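Long-range contacts in cGAS/DncV-like nucleotidyltransferase in E. coli homolog (PDB 6E0O), which synthesises cyclic nucleotide second messengers as the nucleotidyltransferase of a CBASS antiphage defence system: residues V42-Q47 with I64-D69; D99-D104 with P139-K144; N183-L188 with V226-F231; K190-I195 with Q238-V243. All coordinates share one frame; numbering follows the deposited sequence.

Contact 1: residues V42-Q47 with I64-D69. With nucleotides of chain B.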
# COMPACT_ATOMS: atom_id res chain seq x y z
N VAL A 42 -12.98 11.91 14.48
CA VAL A 42 -12.12 11.10 13.63
C VAL A 42 -11.10 11.97 12.91
O VAL A 42 -11.34 13.14 12.63
CB VAL A 42 -12.94 10.29 12.60
CG1 VAL A 42 -13.87 9.32 13.30
CG2 VAL A 42 -13.73 11.21 11.66
N THR A 43 -9.96 11.36 12.60
CA THR A 43 -9.02 11.89 11.62
C THR A 43 -9.20 11.08 10.35
O THR A 43 -9.20 9.85 10.40
CB THR A 43 -7.58 11.73 12.11
OG1 THR A 43 -7.37 12.50 13.30
CG2 THR A 43 -6.58 12.20 11.06
N ILE A 44 -9.36 11.76 9.22
CA ILE A 44 -9.46 11.10 7.92
C ILE A 44 -8.18 11.39 7.16
O ILE A 44 -7.72 12.53 7.10
CB ILE A 44 -10.72 11.56 7.15
CG1 ILE A 44 -11.98 11.05 7.87
CG2 ILE A 44 -10.67 11.05 5.72
CD1 ILE A 44 -13.29 11.64 7.36
N PHE A 45 -7.57 10.34 6.60
CA PHE A 45 -6.32 10.46 5.87
C PHE A 45 -6.24 9.31 4.88
O PHE A 45 -7.05 8.39 4.91
CB PHE A 45 -5.12 10.53 6.80
CG PHE A 45 -4.83 9.26 7.56
CD1 PHE A 45 -5.42 9.01 8.80
CD2 PHE A 45 -3.94 8.34 7.05
CE1 PHE A 45 -5.11 7.85 9.51
CE2 PHE A 45 -3.63 7.18 7.75
CZ PHE A 45 -4.22 6.93 8.98
N LEU A 46 -5.26 9.38 3.98
CA LEU A 46 -5.09 8.35 2.98
C LEU A 46 -3.95 7.41 3.35
O LEU A 46 -2.96 7.80 3.97
CB LEU A 46 -4.79 8.95 1.60
CG LEU A 46 -5.82 9.94 1.05
CD1 LEU A 46 -5.43 10.33 -0.38
CD2 LEU A 46 -7.23 9.37 1.12
N GLN A 47 -4.08 6.16 2.91
CA GLN A 47 -2.95 5.25 2.91
C GLN A 47 -2.92 4.54 1.56
O GLN A 47 -3.70 4.86 0.66
CB GLN A 47 -3.05 4.27 4.06
CG GLN A 47 -4.16 3.28 3.89
CD GLN A 47 -4.22 2.28 5.00
OE1 GLN A 47 -3.59 2.44 6.04
NE2 GLN A 47 -4.99 1.22 4.79
N ILE A 64 -9.18 5.14 2.11
CA ILE A 64 -9.46 6.27 2.99
C ILE A 64 -9.55 5.73 4.42
O ILE A 64 -10.45 4.95 4.74
CB ILE A 64 -10.77 6.97 2.60
CG1 ILE A 64 -10.71 7.43 1.15
CG2 ILE A 64 -11.08 8.11 3.55
CD1 ILE A 64 -12.03 8.00 0.65
N VAL A 65 -8.63 6.18 5.27
CA VAL A 65 -8.59 5.74 6.66
C VAL A 65 -9.44 6.69 7.50
O VAL A 65 -9.32 7.92 7.37
CB VAL A 65 -7.15 5.69 7.18
CG1 VAL A 65 -7.15 5.17 8.61
CG2 VAL A 65 -6.26 4.83 6.29
N MET A 66 -10.29 6.13 8.35
CA MET A 66 -11.08 6.92 9.29
C MET A 66 -10.68 6.48 10.69
O MET A 66 -11.16 5.46 11.19
CB MET A 66 -12.57 6.76 9.08
CG MET A 66 -13.37 7.74 9.91
SD MET A 66 -15.10 7.35 10.15
CE MET A 66 -14.96 6.10 11.42
N ARG A 67 -9.80 7.25 11.33
CA ARG A 67 -9.25 6.90 12.63
C ARG A 67 -10.09 7.56 13.72
O ARG A 67 -10.07 8.79 13.88
CB ARG A 67 -7.80 7.38 12.72
CG ARG A 67 -7.08 6.95 13.99
CD ARG A 67 -5.68 7.55 14.05
NE ARG A 67 -5.71 9.00 14.16
CZ ARG A 67 -4.66 9.78 13.97
NH1 ARG A 67 -3.49 9.24 13.65
NH2 ARG A 67 -4.77 11.09 14.07
N TYR A 68 -10.85 6.75 14.45
CA TYR A 68 -11.65 7.25 15.56
C TYR A 68 -10.68 7.44 16.72
O TYR A 68 -10.10 6.47 17.22
CB TYR A 68 -12.76 6.27 15.92
CG TYR A 68 -13.71 6.90 16.91
CD1 TYR A 68 -13.43 6.90 18.27
CD2 TYR A 68 -14.87 7.53 16.48
CE1 TYR A 68 -14.29 7.49 19.17
CE2 TYR A 68 -15.72 8.13 17.37
CZ TYR A 68 -15.43 8.11 18.72
OH TYR A 68 -16.30 8.71 19.59
N ASP A 69 -10.49 8.68 17.14
CA ASP A 69 -9.34 8.98 17.99
C ASP A 69 -9.64 10.06 19.01
O ASP A 69 -8.70 10.68 19.52
CB ASP A 69 -8.14 9.34 17.13
CG ASP A 69 -8.42 10.50 16.21
OD1 ASP A 69 -9.42 11.22 16.43
OD2 ASP A 69 -7.64 10.70 15.26
P A B 2 -6.33 -6.42 1.33
OP1 A B 2 -6.17 -6.96 2.71
OP2 A B 2 -7.23 -7.13 0.37
O5' A B 2 -6.84 -4.92 1.45
C5' A B 2 -8.22 -4.63 1.71
C4' A B 2 -8.38 -3.26 2.34
O4' A B 2 -7.85 -3.30 3.69
C3' A B 2 -7.66 -2.13 1.62
O3' A B 2 -8.42 -0.92 1.71
C2' A B 2 -6.36 -1.99 2.41
O2' A B 2 -5.78 -0.71 2.37
C1' A B 2 -6.81 -2.36 3.82
N9 A B 2 -5.74 -2.98 4.61
C8 A B 2 -5.25 -4.26 4.48
N7 A B 2 -4.29 -4.54 5.31
C5 A B 2 -4.12 -3.37 6.04
C6 A B 2 -3.23 -3.02 7.07
N6 A B 2 -2.32 -3.83 7.61
N1 A B 2 -3.35 -1.77 7.56
C2 A B 2 -4.25 -0.93 7.06
N3 A B 2 -5.14 -1.15 6.08
C4 A B 2 -5.01 -2.40 5.61
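Val65 lies beneath the ring of Phe45, and this pair forms the tight part of the contact. Val65 CB sits over the centre of one ring face, 3.7 Å from the centroid in a CH-pi contact, while CG1 reaches Phe45 CZ at 3.4 Å. In Phe45, chi1 of 68° sets CG between the backbone N and the carbonyl carbon, and the end of the side chain comes nearer the facing strand than its start. Arg67 CB lies at the ring's edge. Val65 points its other methyl, CG2, at the amide carbon CD of Gln47, 3.5 Å away. Held beside that methyl, the extended side chain of Gln47, a probable ATP-binding residue, gives a weak NE2 hydrogen bond to O2' of A2 of chain B.

The two strands form an antiparallel ladder, with Thr43-Arg67 and Phe45-Val65 as hydrogen-bonded pairs, in the mixed sheet of a nucleotidyltransferase core; the second strand carries Asp63 near its start and follows Asp61, both probable magnesium ligands. On the opposite sheet face Ile44, Met66 and Ile64 make a second apolar layer, in which Val42 CB touches Met66 CG at 3.7 Å and Met66 goes on to helices 21-38 and 98-113.

The looser end is polar, and Thr43 and Arg67 there are partly exposed. Just past the strand end, Asp69 OD2 is gripped by two donors, taking the Thr43 hydroxyl on its syn lone pair (OG1 to OD2, 2.7 Å) and Arg67 NE on its anti lone pair, at 2.8 Å. The second bond belongs to a salt bridge, with OD2 close to the guanidinium plane.

Contact 2: residues D99-D104 with P139-K144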
# COMPACT_ATOMS: atom_id res chain seq x y z
N ASP A 99 -16.49 -3.32 16.79
CA ASP A 99 -17.66 -3.77 16.05
C ASP A 99 -18.66 -2.64 15.88
O ASP A 99 -19.21 -2.45 14.79
CB ASP A 99 -18.34 -4.93 16.78
CG ASP A 99 -17.53 -6.19 16.76
OD1 ASP A 99 -16.65 -6.33 15.88
OD2 ASP A 99 -17.77 -7.07 17.62
N GLU A 100 -18.90 -1.88 16.95
CA GLU A 100 -19.81 -0.74 16.88
C GLU A 100 -19.26 0.33 15.94
O GLU A 100 -20.02 0.92 15.16
CB GLU A 100 -20.00 -0.13 18.27
CG GLU A 100 -20.63 -1.00 19.31
CD GLU A 100 -20.55 -0.34 20.68
OE1 GLU A 100 -19.64 -0.69 21.46
OE2 GLU A 100 -21.37 0.56 20.95
N LEU A 101 -17.96 0.60 16.02
CA LEU A 101 -17.36 1.59 15.12
C LEU A 101 -17.59 1.21 13.66
O LEU A 101 -18.01 2.04 12.85
CB LEU A 101 -15.87 1.75 15.40
CG LEU A 101 -15.14 2.71 14.45
CD1 LEU A 101 -15.65 4.14 14.59
CD2 LEU A 101 -13.64 2.66 14.70
N LYS A 102 -17.30 -0.04 13.31
CA LYS A 102 -17.42 -0.43 11.91
C LYS A 102 -18.87 -0.42 11.46
O LYS A 102 -19.18 -0.00 10.34
CB LYS A 102 -16.75 -1.79 11.67
CG LYS A 102 -16.71 -2.19 10.22
CD LYS A 102 -15.79 -3.36 9.98
CE LYS A 102 -15.75 -3.75 8.52
NZ LYS A 102 -14.91 -4.97 8.33
N ALA A 103 -19.79 -0.87 12.32
CA ALA A 103 -21.21 -0.82 11.98
C ALA A 103 -21.69 0.61 11.80
O ALA A 103 -22.46 0.91 10.88
CB ALA A 103 -22.03 -1.52 13.06
N ASP A 104 -21.25 1.52 12.67
CA ASP A 104 -21.65 2.91 12.56
C ASP A 104 -21.07 3.54 11.30
O ASP A 104 -21.72 4.38 10.66
CB ASP A 104 -21.20 3.68 13.80
CG ASP A 104 -22.00 3.32 15.04
OD1 ASP A 104 -23.02 2.60 14.93
OD2 ASP A 104 -21.60 3.77 16.13
N PRO A 139 -12.22 2.07 8.89
CA PRO A 139 -12.34 2.53 10.28
C PRO A 139 -11.27 1.86 11.14
O PRO A 139 -10.93 0.70 10.93
CB PRO A 139 -13.76 2.10 10.69
CG PRO A 139 -14.05 0.94 9.81
CD PRO A 139 -13.36 1.22 8.49
N CYS A 140 -10.75 2.61 12.11
CA CYS A 140 -9.67 2.10 12.94
C CYS A 140 -9.53 2.98 14.17
O CYS A 140 -10.18 4.01 14.31
CB CYS A 140 -8.35 2.04 12.17
SG CYS A 140 -7.79 3.66 11.57
N PHE A 141 -8.66 2.53 15.08
CA PHE A 141 -8.29 3.25 16.28
C PHE A 141 -6.79 3.54 16.27
O PHE A 141 -6.02 2.97 15.49
CB PHE A 141 -8.59 2.41 17.52
CG PHE A 141 -10.06 2.15 17.78
CD1 PHE A 141 -10.97 3.19 17.87
CD2 PHE A 141 -10.51 0.86 18.00
CE1 PHE A 141 -12.31 2.94 18.15
CE2 PHE A 141 -11.85 0.61 18.27
CZ PHE A 141 -12.74 1.65 18.33
N VAL A 142 -6.37 4.45 17.16
CA VAL A 142 -4.96 4.66 17.42
C VAL A 142 -4.33 3.41 18.02
O VAL A 142 -4.92 2.74 18.87
CB VAL A 142 -4.78 5.85 18.38
CG1 VAL A 142 -3.33 5.98 18.85
CG2 VAL A 142 -5.24 7.13 17.74
N LEU A 143 -3.11 3.12 17.57
CA LEU A 143 -2.31 2.02 18.08
C LEU A 143 -0.96 2.55 18.55
O LEU A 143 -0.33 3.34 17.85
CB LEU A 143 -2.04 1.00 16.98
CG LEU A 143 -1.00 -0.07 17.31
CD1 LEU A 143 -1.58 -1.06 18.30
CD2 LEU A 143 -0.51 -0.76 16.05
N LYS A 144 -0.51 2.07 19.71
CA LYS A 144 0.85 2.33 20.16
C LYS A 144 1.52 1.00 20.45
O LYS A 144 0.96 0.17 21.17
CB LYS A 144 0.86 3.23 21.39
CG LYS A 144 0.27 4.59 21.05
CD LYS A 144 0.33 5.57 22.17
CE LYS A 144 -0.11 6.92 21.64
NZ LYS A 144 -0.12 7.96 22.69
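Leu101 and Phe141 reach toward each other tip to tip, and the first kind of interaction is CH-pi. The CD2 methyl of Leu101 lies over one face of the Phe141 ring, 4.1 Å from the centroid and 28° off the normal, displaced toward the CE1 side, where CD2 to CE1 is 3.7 Å. Phe141 CG is anti to its carbonyl carbon and beside the backbone N, and the ring end comes nearer to the helix than the start of the side chain does.

The remaining carbon contacts are looser. Leu101 CD2 also stands 4.1 Å from Pro139 CB, crossing the proline obliquely, so one methyl spans the proline and the aromatic ring. The adjacent Lys102 adds a contact, its CG lying 4.1 Å from Pro139 CG.

Polar groups enter in two ways, neither of them a hydrogen bond across the contact. The carbonyl O of Cys140 is 3.7 Å from Leu101 CD2, and that strand also pairs through its backbone with Met66 and Tyr68. Lys102 carries its ammonium group away from the strand on a fully extended chain, to a salt bridge with Asp162 and a hydrogen bond to the O of Lys120; the aliphatic part of the residue touches the proline and the ammonium group is paired beyond the contact.

At closest approach the axes of the two short segments are 8.4 Å apart, with 140° between their directions. Leu101 further rests on Met66, Tyr68 and Phe38, an arrangement characteristic of the alpha/beta nucleotidyltransferase core, where a helix packs on the central sheet, here covering part of one face together with helix 21-38.

Contact 3: residues N183-L188 with V226-F231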
# COMPACT_ATOMS: atom_id res chain seq x y z
N ASN A 183 13.52 9.98 -2.86
CA ASN A 183 14.25 11.23 -3.00
C ASN A 183 15.76 11.03 -3.06
O ASN A 183 16.46 11.86 -3.64
CB ASN A 183 13.88 12.19 -1.87
CG ASN A 183 12.46 12.73 -2.00
OD1 ASN A 183 11.81 12.57 -3.03
ND2 ASN A 183 11.98 13.37 -0.95
N GLN A 184 16.26 9.93 -2.49
CA GLN A 184 17.69 9.66 -2.47
C GLN A 184 18.16 8.79 -3.62
O GLN A 184 19.37 8.61 -3.77
CB GLN A 184 18.06 8.93 -1.18
CG GLN A 184 17.94 9.76 0.06
CD GLN A 184 18.00 8.92 1.31
OE1 GLN A 184 17.67 7.73 1.28
NE2 GLN A 184 18.42 9.52 2.40
N THR A 185 17.26 8.22 -4.40
CA THR A 185 17.61 7.25 -5.43
C THR A 185 17.25 7.75 -6.83
O THR A 185 16.90 6.97 -7.70
CB THR A 185 16.94 5.90 -5.17
OG1 THR A 185 15.52 6.09 -5.03
CG2 THR A 185 17.52 5.23 -3.95
N TYR A 186 17.36 9.06 -7.06
CA TYR A 186 17.06 9.62 -8.37
C TYR A 186 15.61 9.33 -8.77
O TYR A 186 15.29 9.19 -9.95
CB TYR A 186 18.04 9.11 -9.43
CG TYR A 186 19.47 9.21 -9.00
CD1 TYR A 186 20.12 10.43 -8.96
CD2 TYR A 186 20.18 8.08 -8.61
CE1 TYR A 186 21.44 10.53 -8.57
CE2 TYR A 186 21.50 8.17 -8.21
CZ TYR A 186 22.12 9.41 -8.19
OH TYR A 186 23.43 9.52 -7.80
N ARG A 187 14.73 9.23 -7.77
CA ARG A 187 13.31 8.94 -7.95
C ARG A 187 13.07 7.51 -8.43
O ARG A 187 11.94 7.14 -8.77
CB ARG A 187 12.62 9.99 -8.83
CG ARG A 187 13.00 11.42 -8.40
CD ARG A 187 11.92 12.47 -8.75
NE ARG A 187 10.67 12.06 -8.13
CZ ARG A 187 10.41 12.14 -6.83
NH1 ARG A 187 11.28 12.68 -5.98
NH2 ARG A 187 9.26 11.67 -6.37
N LEU A 188 14.10 6.66 -8.40
CA LEU A 188 13.98 5.32 -8.96
C LEU A 188 13.35 4.32 -7.99
O LEU A 188 12.80 3.33 -8.46
CB LEU A 188 15.33 4.84 -9.49
CG LEU A 188 15.82 5.62 -10.70
CD1 LEU A 188 17.28 5.28 -10.97
CD2 LEU A 188 14.98 5.33 -11.93
N VAL A 226 16.54 -2.84 -1.04
CA VAL A 226 17.66 -2.80 -1.98
C VAL A 226 18.49 -1.57 -1.67
O VAL A 226 17.94 -0.45 -1.61
CB VAL A 226 17.14 -2.77 -3.42
CG1 VAL A 226 18.29 -2.60 -4.40
CG2 VAL A 226 16.35 -4.03 -3.73
N PRO A 227 19.81 -1.68 -1.46
CA PRO A 227 20.59 -0.50 -1.10
C PRO A 227 20.51 0.60 -2.14
O PRO A 227 20.41 0.34 -3.34
CB PRO A 227 22.02 -1.04 -0.97
CG PRO A 227 21.82 -2.49 -0.57
CD PRO A 227 20.62 -2.92 -1.39
N ASN A 228 20.55 1.84 -1.66
CA ASN A 228 20.43 2.99 -2.54
C ASN A 228 21.44 2.97 -3.68
O ASN A 228 21.12 3.45 -4.78
CB ASN A 228 20.62 4.28 -1.74
CG ASN A 228 19.40 4.64 -0.91
OD1 ASN A 228 18.38 3.95 -0.93
ND2 ASN A 228 19.50 5.75 -0.19
N ASN A 229 22.64 2.44 -3.45
CA ASN A 229 23.67 2.47 -4.49
C ASN A 229 23.41 1.48 -5.63
O ASN A 229 24.22 1.42 -6.55
CB ASN A 229 25.07 2.28 -3.89
CG ASN A 229 25.33 0.89 -3.36
OD1 ASN A 229 24.50 -0.01 -3.49
ND2 ASN A 229 26.50 0.70 -2.77
N GLN A 230 22.29 0.74 -5.60
CA GLN A 230 21.90 -0.10 -6.73
C GLN A 230 21.04 0.65 -7.73
O GLN A 230 20.76 0.12 -8.81
CB GLN A 230 21.10 -1.31 -6.23
CG GLN A 230 21.84 -2.20 -5.28
CD GLN A 230 22.97 -2.93 -5.96
OE1 GLN A 230 22.80 -3.52 -7.02
NE2 GLN A 230 24.15 -2.87 -5.36
N PHE A 231 20.58 1.85 -7.40
CA PHE A 231 19.70 2.63 -8.27
C PHE A 231 20.57 3.57 -9.09
O PHE A 231 21.25 4.45 -8.54
CB PHE A 231 18.67 3.37 -7.41
CG PHE A 231 17.74 2.44 -6.66
CD1 PHE A 231 18.13 1.90 -5.44
CD2 PHE A 231 16.50 2.10 -7.16
CE1 PHE A 231 17.30 1.04 -4.74
CE2 PHE A 231 15.66 1.24 -6.46
CZ PHE A 231 16.06 0.71 -5.25
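Thr185 and Phe231 lead a loop-to-loop contact, made where the turn between helices 171-184 and 188-205 meets the connection that precedes helix 236-252. Apolar contacts form its inner part. Thr185 CG2 lies 3.7 Å from Phe231 CD1, and Leu188 CB approaches the ring from another quarter, 3.8 Å from CD2.

Toward the surface the chemistry turns polar. The carbonyl O of Phe231 meets the edge of the exposed Tyr186 ring near its plane, 3.7 Å from CE2. Asn228 ND2 donates to Gln184 OE1 at 3.1 Å with an N-H...O angle of 147°. The acceptor lies in the amide plane of Asn228, whereas the donor stands 56° out of the carbonyl plane of Gln184, and the two amides are turned 72° against each other. The Thr185 and Asn228 side chains cross at about a right angle, Thr185 CG2 lying 3.4 Å from Asn228 OD1, an oxygen that is in turn bonded to Lys181 NZ.

With its OG1 placed between backbone N and carbonyl carbon, Thr185 bonds to the O of Lys181 behind it and to the N of Tyr189 ahead. Thr185 to Leu188 forms a type I' turn, closed by Leu188 N to Thr185 O, with Arg187 as N-cap: a tight helix-to-helix junction in the helical part of this enzyme.

Contact 4: residues K190-I195 with Q238-V243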
# COMPACT_ATOMS: atom_id res chain seq x y z
N LYS A 190 10.49 4.43 -6.19
CA LYS A 190 9.07 4.23 -6.47
C LYS A 190 8.84 3.85 -7.93
O LYS A 190 7.89 3.13 -8.23
CB LYS A 190 8.24 5.46 -6.09
CG LYS A 190 8.16 5.65 -4.58
CD LYS A 190 7.21 6.75 -4.17
CE LYS A 190 7.16 6.87 -2.66
NZ LYS A 190 6.25 7.98 -2.27
N ARG A 191 9.70 4.32 -8.84
CA ARG A 191 9.58 3.94 -10.24
C ARG A 191 9.78 2.44 -10.42
O ARG A 191 9.06 1.80 -11.19
CB ARG A 191 10.54 4.77 -11.08
CG ARG A 191 10.04 6.19 -11.19
CD ARG A 191 10.99 7.12 -11.87
NE ARG A 191 10.51 8.49 -11.70
CZ ARG A 191 11.12 9.56 -12.17
NH1 ARG A 191 12.24 9.41 -12.86
NH2 ARG A 191 10.63 10.76 -11.94
N MET A 192 10.73 1.86 -9.68
CA MET A 192 10.93 0.42 -9.72
C MET A 192 9.78 -0.34 -9.07
O MET A 192 9.35 -1.38 -9.58
CB MET A 192 12.26 0.07 -9.04
CG MET A 192 13.47 0.57 -9.82
SD MET A 192 13.63 -0.20 -11.45
CE MET A 192 13.87 1.23 -12.50
N VAL A 193 9.23 0.18 -7.97
CA VAL A 193 8.03 -0.41 -7.39
C VAL A 193 6.92 -0.45 -8.42
O VAL A 193 6.24 -1.46 -8.60
CB VAL A 193 7.59 0.37 -6.13
CG1 VAL A 193 6.17 -0.04 -5.71
CG2 VAL A 193 8.56 0.17 -4.99
N ARG A 194 6.70 0.68 -9.11
CA ARG A 194 5.63 0.73 -10.10
C ARG A 194 5.87 -0.28 -11.23
O ARG A 194 4.93 -0.96 -11.66
CB ARG A 194 5.47 2.15 -10.63
CG ARG A 194 4.98 3.11 -9.56
CD ARG A 194 4.74 4.50 -10.16
NE ARG A 194 4.88 5.55 -9.15
CZ ARG A 194 5.80 6.50 -9.16
NH1 ARG A 194 6.69 6.60 -10.14
NH2 ARG A 194 5.82 7.39 -8.18
N ILE A 195 7.10 -0.38 -11.73
CA ILE A 195 7.37 -1.37 -12.78
C ILE A 195 7.02 -2.77 -12.30
O ILE A 195 6.38 -3.55 -13.01
CB ILE A 195 8.84 -1.29 -13.24
CG1 ILE A 195 9.11 -0.02 -14.02
CG2 ILE A 195 9.18 -2.52 -14.08
CD1 ILE A 195 10.58 0.28 -14.20
N GLN A 238 19.19 -1.25 -16.25
CA GLN A 238 20.19 -1.80 -15.34
C GLN A 238 19.75 -1.68 -13.89
O GLN A 238 20.06 -2.56 -13.07
CB GLN A 238 21.55 -1.13 -15.56
CG GLN A 238 22.68 -1.93 -14.93
CD GLN A 238 22.95 -3.27 -15.64
OE1 GLN A 238 22.37 -3.58 -16.70
NE2 GLN A 238 23.81 -4.08 -15.05
N THR A 239 19.04 -0.61 -13.53
CA THR A 239 18.53 -0.50 -12.17
C THR A 239 17.57 -1.63 -11.86
O THR A 239 17.65 -2.26 -10.80
CB THR A 239 17.83 0.85 -11.96
OG1 THR A 239 18.79 1.91 -12.03
CG2 THR A 239 17.13 0.89 -10.60
N LEU A 240 16.65 -1.91 -12.79
CA LEU A 240 15.68 -2.98 -12.57
C LEU A 240 16.37 -4.32 -12.48
O LEU A 240 16.02 -5.15 -11.63
CB LEU A 240 14.64 -2.97 -13.70
CG LEU A 240 13.51 -4.00 -13.62
CD1 LEU A 240 12.69 -3.85 -12.35
CD2 LEU A 240 12.64 -3.86 -14.87
N ARG A 241 17.39 -4.54 -13.31
CA ARG A 241 18.21 -5.75 -13.17
C ARG A 241 18.83 -5.83 -11.78
O ARG A 241 18.74 -6.87 -11.11
CB ARG A 241 19.31 -5.75 -14.24
CG ARG A 241 20.04 -7.06 -14.32
CD ARG A 241 21.25 -6.95 -15.24
NE ARG A 241 21.72 -8.27 -15.65
CZ ARG A 241 22.55 -9.03 -14.95
NH1 ARG A 241 23.02 -8.60 -13.78
NH2 ARG A 241 22.90 -10.22 -15.42
N ASN A 242 19.43 -4.73 -11.33
CA ASN A 242 20.05 -4.73 -10.00
C ASN A 242 19.03 -5.04 -8.91
O ASN A 242 19.33 -5.80 -7.98
CB ASN A 242 20.65 -3.35 -9.70
CG ASN A 242 21.90 -3.05 -10.47
OD1 ASN A 242 22.47 -3.92 -11.13
ND2 ASN A 242 22.34 -1.81 -10.38
N VAL A 243 17.84 -4.45 -9.00
CA VAL A 243 16.80 -4.65 -7.99
C VAL A 243 16.39 -6.12 -7.93
O VAL A 243 16.32 -6.72 -6.85
CB VAL A 243 15.60 -3.74 -8.29
CG1 VAL A 243 14.36 -4.18 -7.51
CG2 VAL A 243 15.92 -2.30 -7.96
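Met192 and Leu240 meet without any flat group between them; the flat group nearby is the Arg194 guanidinium of the first helix, with Lys190 CB over one face, 3.7 Å above its plane and offset toward the rim. That guanidinium's nitrogens bond to Asn53 O and Ser12 O, away from the facing helix.

Across the contact Met192 does most of the work. Its chain, bent at chi2 (-63°) and chi3, curls round the CG2 methyl of Thr239, to which CG and CE each come within 3.8 Å. The sulfur lands on Leu240, with SD to CA 3.6 Å and SD to CB 3.7 Å. One turn on, Ile195 CG2 meets Leu240 CD2 at 3.8 Å, while Val243 adds a longer brush against Met192 CG. The axes of the two segments approach to 10.7 Å and cross at -76°, so the helices touch over a short patch.

Thr239 presents its methyl, and its hydroxyl is bonded to the backbone at Ile232 and Asn235. All five touching residues are buried, and with no hydrogen bond across the contact, cohesion between these segments rests on shape and dispersion, with the bent thioether of Met192 packed against both Thr239 and Leu240.

The four contacts fall into two groups whose centres are 31 to 37 Å apart. Contacts 1 and 2 share the mixed sheet, through neighbouring strands 62-68 and 135-147, and touch at backbone hydrogen bonds between Met66, Tyr68 and Cys140. Contacts 3 and 4 belong to the helical part, where Phe231 packs on Thr239 and Val243, and their segments alternate along the chain. Burial tracks chemistry: contacts 2 and 4 are buried and held by side-chain carbons, plus one sulfur, with no hydrogen bond across. The partly buried pair, 1 and 3, add polar ties, a strand ladder with a carboxylate in one and an amide pair in the other. Of the four, contact 1 alone reaches the bound nucleotide.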